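Local coordinates for ribose 5-phosphate isomerase B (Anaplasma phagocytophilum, PDB 4EM8), which catalyses the interconversion of D-ribose 5-phosphate and D-ribulose 5-phosphate as a member of the LacAB/RpiB isomerase family, at the interface of chains A and B. Coordinates in Å, arbitrary orientation; residue numbers count along the deposited sequence, not the author numbering. Chains: chain A/B, Ribose 5-phosphate isomerase B.

Contacts 1 and 2 lie about 14 Å apart, measured between the centres of their C-alpha atoms, along one side of a two-fold interface, so each recurs with the roles of the two chains swapped. They share no residue. In contact 1, helix 95-105 of chain A packs on the start of helix 75-81 and nearby loops of chain B; in contact 2, helix 138-146 of chain A meets the loop and 3-10 helix 50-53 of chain B. A:His104, in contact 1, is about 10 Å from the centre of contact 2. Both contacts bring predicted substrate-binding residues to the subunit boundary, consistent with a composite active site.

Contact 1: the interface of chains A and B. Residues chain A 97, 100-101, 104-105; chain B 73, 75, 116.
Two leucines of helix 95-105 in chain A give the apolar part of this packing, with B:Tyr116 and B:Ile75 as partners. A:Leu100 meets the hydroxyl end of the B:Tyr116 phenol from above one face: CD1 sits over ring carbon CZ at 3.5 Å, and the other methyl, CD2, lies over the phenolic oxygen OH. The methyl pair thus covers the end of the ring. B:Ile75 splits its contacts between two branches. Its CG1 branch, CG1 anti to the carbonyl carbon (chi1 -57°), carries CD1 to the helix backbone at A:Ser101 CA, 3.8 Å away, and beside A:Leu97 CD1 at 3.9 Å. The shorter branch, CG2, stands over the face of the A:Asn105 amide, almost directly above OD1 at 3.4 Å. B:Thr73 turns its methyl CG2 toward the ND1 and CE1 side of the A:His104 imidazole, somewhat above the ring plane.

The polar part runs through two waters. Water 2 is 3.0 Å from ring nitrogen ND1 of A:His104, and also lies within bonding distance of the side-chain amide oxygen OD1 of A:Asn105 and the B:Thr73 hydroxyl OG1. Water 1, next to it, is met almost straight on by the A:Asn105 amide nitrogen ND2 at 3.1 Å (178° at H), and also lies near B:Thr73 OG1. Within chain B, the backbone N of B:Ile75 donates to B:Thr73 OG1 at 3.1 Å (165° at H). This bond helps fix the hydroxyl toward the waters and probably caps the start of helix 75-81.

A:His104 is the predicted proton donor, and A:Asn105, B:Thr73 and B:Ile75 are predicted to bind ribulose 5-phosphate. The patch therefore appears to bring together residues of one catalytic pocket from two subunits, A:His104 from one chain and the loop following the predicted proton acceptor B:Cys71 from the other, the waters perhaps lying where sugar groups would bind.

Contact 2: the interface of chains A and B. Residues chain A 141-142, 145; chain B 49, 51-52.
A:Lys145 reaches from helix 138-146 of chain A, past the edge of B:Pro51 at its base, to a pair of chain B aspartates. There CB packs against the proline ring, 3.9 Å from B:Pro51 CB. Beyond CG the chain is fully extended, which carries the ammonium group well clear of its own helix. CD runs beside the B:Asp52 carboxylate, 3.7 Å from OD1, and CE comes near both B:Asp52 OD2 and B:Asp49 OD2, which lie on the side toward which NZ points. At the tip, NZ forms salt-bridging hydrogen bonds to both acids: to B:Asp49 OD2 at 2.7 Å, on the anti lone pair, and to B:Asp52 OD2 at 2.8 Å, on the syn lone pair. One lysine thus bridges two carboxylates, and its positive charge probably eases their mutual repulsion.

B:Asp49 is gripped at its other oxygen as well. A:Arg142 donates NE to OD1 at 2.9 Å in a nearly straight bond (166° at H). The oxygen lies close to the guanidinium plane, but it is approached on its anti side and from outside the carboxylate plane, the two flat groups being turned 70° apart. With CG anti to the carbonyl carbon (chi1 -64°), CG of A:Arg142 lies against the carboxylate, and the bend at chi2 sends NE on to OD1. Both methyls of A:Val141 lie obliquely over one face of this carboxylate, CG1 at 3.7 Å from B:Asp49 OD1, the same face on which A:Arg142 CG sits.

This charged clamp ties the C-terminal helix of one subunit to the partner's 3-10 helix and the loop before it. Because A:Arg142 is predicted to bind ribulose 5-phosphate, holding its NE with B:Asp49 probably orients the guanidinium for the substrate, while strengthening the dimer.

Contact 1: the interface of chains A and B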
loop_
_atom_site.group_PDB
_atom_site.type_symbol
_atom_site.label_atom_id
_atom_site.label_comp_id
_atom_site.label_asym_id
_atom_site.label_seq_id
_atom_site.Cartn_x
_atom_site.Cartn_y
_atom_site.Cartn_z
ATOM N N LEU A 97 -3.764 -4.503 -10.944
ATOM C CA LEU A 97 -3.483 -4.481 -9.498
ATOM C C LEU A 97 -4.728 -4.736 -8.628
ATOM O O LEU A 97 -4.608 -5.421 -7.583
ATOM C CB LEU A 97 -2.761 -3.190 -9.041
ATOM C CG LEU A 97 -1.775 -3.349 -7.843
ATOM C CD1 LEU A 97 -0.601 -4.230 -8.216
ATOM C CD2 LEU A 97 -1.212 -2.025 -7.346
ATOM N N LEU A 100 -5.188 -8.521 -8.823
ATOM C CA LEU A 100 -4.205 -9.272 -8.072
ATOM C C LEU A 100 -4.474 -9.119 -6.563
ATOM O O LEU A 100 -4.397 -10.087 -5.803
ATOM C CB LEU A 100 -2.778 -8.835 -8.484
ATOM C CG LEU A 100 -2.268 -9.198 -9.898
ATOM C CD1 LEU A 100 -0.917 -8.544 -10.214
ATOM C CD2 LEU A 100 -2.182 -10.705 -10.144
ATOM N N SER A 101 -4.857 -7.916 -6.127
ATOM C CA SER A 101 -5.076 -7.684 -4.690
ATOM C C SER A 101 -6.235 -8.533 -4.133
ATOM O O SER A 101 -6.195 -9.010 -2.970
ATOM C CB SER A 101 -5.294 -6.175 -4.408
ATOM O OG SER A 101 -6.625 -5.731 -4.716
ATOM N N HIS A 104 -5.041 -12.607 -4.649
ATOM C CA HIS A 104 -3.999 -13.084 -3.738
ATOM C C HIS A 104 -4.158 -12.661 -2.331
ATOM O O HIS A 104 -3.779 -13.404 -1.431
ATOM C CB HIS A 104 -2.616 -12.598 -4.156
ATOM C CG HIS A 104 -2.232 -12.965 -5.562
ATOM N ND1 HIS A 104 -1.096 -12.553 -6.107
ATOM C CD2 HIS A 104 -2.884 -13.740 -6.537
ATOM C CE1 HIS A 104 -0.996 -13.014 -7.373
ATOM N NE2 HIS A 104 -2.093 -13.737 -7.645
ATOM N N ASN A 105 -4.621 -11.434 -2.097
ATOM C CA ASN A 105 -4.664 -10.918 -0.728
ATOM C C ASN A 105 -6.063 -10.765 -0.121
ATOM O O ASN A 105 -6.186 -10.296 1.034
ATOM C CB ASN A 105 -3.884 -9.606 -0.662
ATOM C CG ASN A 105 -2.571 -9.698 -1.394
ATOM O OD1 ASN A 105 -2.495 -9.339 -2.568
ATOM N ND2 ASN A 105 -1.531 -10.203 -0.722
ATOM N N THR B 73 4.051 -9.551 -5.774
ATOM C CA THR B 73 3.338 -8.337 -6.225
ATOM C C THR B 73 3.630 -7.060 -5.446
ATOM O O THR B 73 3.386 -5.931 -5.945
ATOM C CB THR B 73 1.837 -8.512 -6.124
ATOM O OG1 THR B 73 1.473 -8.552 -4.749
ATOM C CG2 THR B 73 1.370 -9.752 -6.841
ATOM N N ILE B 75 1.967 -6.272 -2.727
ATOM C CA ILE B 75 0.738 -5.884 -2.068
ATOM C C ILE B 75 0.711 -6.456 -0.665
ATOM O O ILE B 75 0.382 -5.771 0.311
ATOM C CB ILE B 75 -0.482 -6.399 -2.861
ATOM C CG1 ILE B 75 -0.442 -5.869 -4.307
ATOM C CG2 ILE B 75 -1.774 -5.987 -2.186
ATOM C CD1 ILE B 75 -1.460 -6.513 -5.223
ATOM N N TYR B 116 6.723 -8.136 -11.309
ATOM C CA TYR B 116 6.126 -7.077 -12.129
ATOM C C TYR B 116 7.021 -5.859 -12.322
ATOM O O TYR B 116 6.610 -4.894 -12.929
ATOM C CB TYR B 116 4.770 -6.638 -11.572
ATOM C CG TYR B 116 3.767 -7.769 -11.577
ATOM C CD1 TYR B 116 3.663 -8.618 -10.496
ATOM C CD2 TYR B 116 2.958 -8.010 -12.691
ATOM C CE1 TYR B 116 2.757 -9.675 -10.496
ATOM C CE2 TYR B 116 2.055 -9.078 -12.707
ATOM C CZ TYR B 116 1.966 -9.902 -11.593
ATOM O OH TYR B 116 1.111 -10.972 -11.567
HETATM O O HOH W 1 1.194 -10.425 -2.130
HETATM O O HOH W 2 -0.631 -10.098 -4.398
#

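Contact 2: the interface of chains A and B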
loop_
_atom_site.group_PDB
_atom_site.type_symbol
_atom_site.label_atom_id
_atom_site.label_comp_id
_atom_site.label_asym_id
_atom_site.label_seq_id
_atom_site.Cartn_x
_atom_site.Cartn_y
_atom_site.Cartn_z
ATOM N N VAL A 141 -3.256 -19.324 3.588
ATOM C CA VAL A 141 -2.396 -19.274 4.776
ATOM C C VAL A 141 -1.765 -17.884 4.981
ATOM O O VAL A 141 -1.661 -17.402 6.122
ATOM C CB VAL A 141 -1.286 -20.360 4.775
ATOM C CG1 VAL A 141 -0.293 -20.174 3.628
ATOM C CG2 VAL A 141 -0.562 -20.367 6.111
ATOM N N ARG A 142 -1.361 -17.226 3.894
ATOM C CA ARG A 142 -0.704 -15.904 4.007
ATOM C C ARG A 142 -1.700 -14.805 4.398
ATOM O O ARG A 142 -1.412 -13.956 5.257
ATOM C CB ARG A 142 0.011 -15.562 2.690
ATOM C CG ARG A 142 1.141 -16.532 2.401
ATOM C CD ARG A 142 1.257 -16.857 0.923
ATOM N NE ARG A 142 2.241 -17.896 0.643
ATOM C CZ ARG A 142 2.558 -18.321 -0.585
ATOM N NH1 ARG A 142 1.949 -17.809 -1.644
ATOM N NH2 ARG A 142 3.466 -19.251 -0.755
ATOM N N LYS A 145 -2.337 -15.189 8.073
ATOM C CA LYS A 145 -1.243 -14.562 8.842
ATOM C C LYS A 145 -1.323 -13.031 8.895
ATOM O O LYS A 145 -0.981 -12.414 9.912
ATOM C CB LYS A 145 0.124 -15.029 8.326
ATOM C CG LYS A 145 0.567 -16.380 8.877
ATOM C CD LYS A 145 1.729 -17.011 8.090
ATOM C CE LYS A 145 2.050 -18.411 8.623
ATOM N NZ LYS A 145 3.196 -19.090 7.930
ATOM N N ASP B 49 6.051 -17.898 3.357
ATOM C CA ASP B 49 4.928 -16.960 3.482
ATOM C C ASP B 49 5.455 -15.559 3.822
ATOM O O ASP B 49 6.051 -15.364 4.887
ATOM C CB ASP B 49 3.986 -17.425 4.584
ATOM C CG ASP B 49 3.365 -18.795 4.296
ATOM O OD1 ASP B 49 3.185 -19.141 3.115
ATOM O OD2 ASP B 49 3.039 -19.494 5.273
ATOM N N PRO B 51 4.356 -12.878 5.173
ATOM C CA PRO B 51 4.185 -12.204 6.482
ATOM C C PRO B 51 5.197 -12.588 7.535
ATOM O O PRO B 51 5.425 -11.815 8.453
ATOM C CB PRO B 51 2.779 -12.585 6.901
ATOM C CG PRO B 51 2.080 -12.888 5.595
ATOM C CD PRO B 51 3.100 -13.547 4.756
ATOM N N ASP B 52 5.850 -13.728 7.364
ATOM C CA ASP B 52 6.841 -14.200 8.319
ATOM C C ASP B 52 8.186 -13.504 8.155
ATOM O O ASP B 52 9.096 -13.749 8.931
ATOM C CB ASP B 52 7.035 -15.716 8.182
ATOM C CG ASP B 52 5.774 -16.498 8.549
ATOM O OD1 ASP B 52 5.034 -16.062 9.443
ATOM O OD2 ASP B 52 5.515 -17.538 7.938
#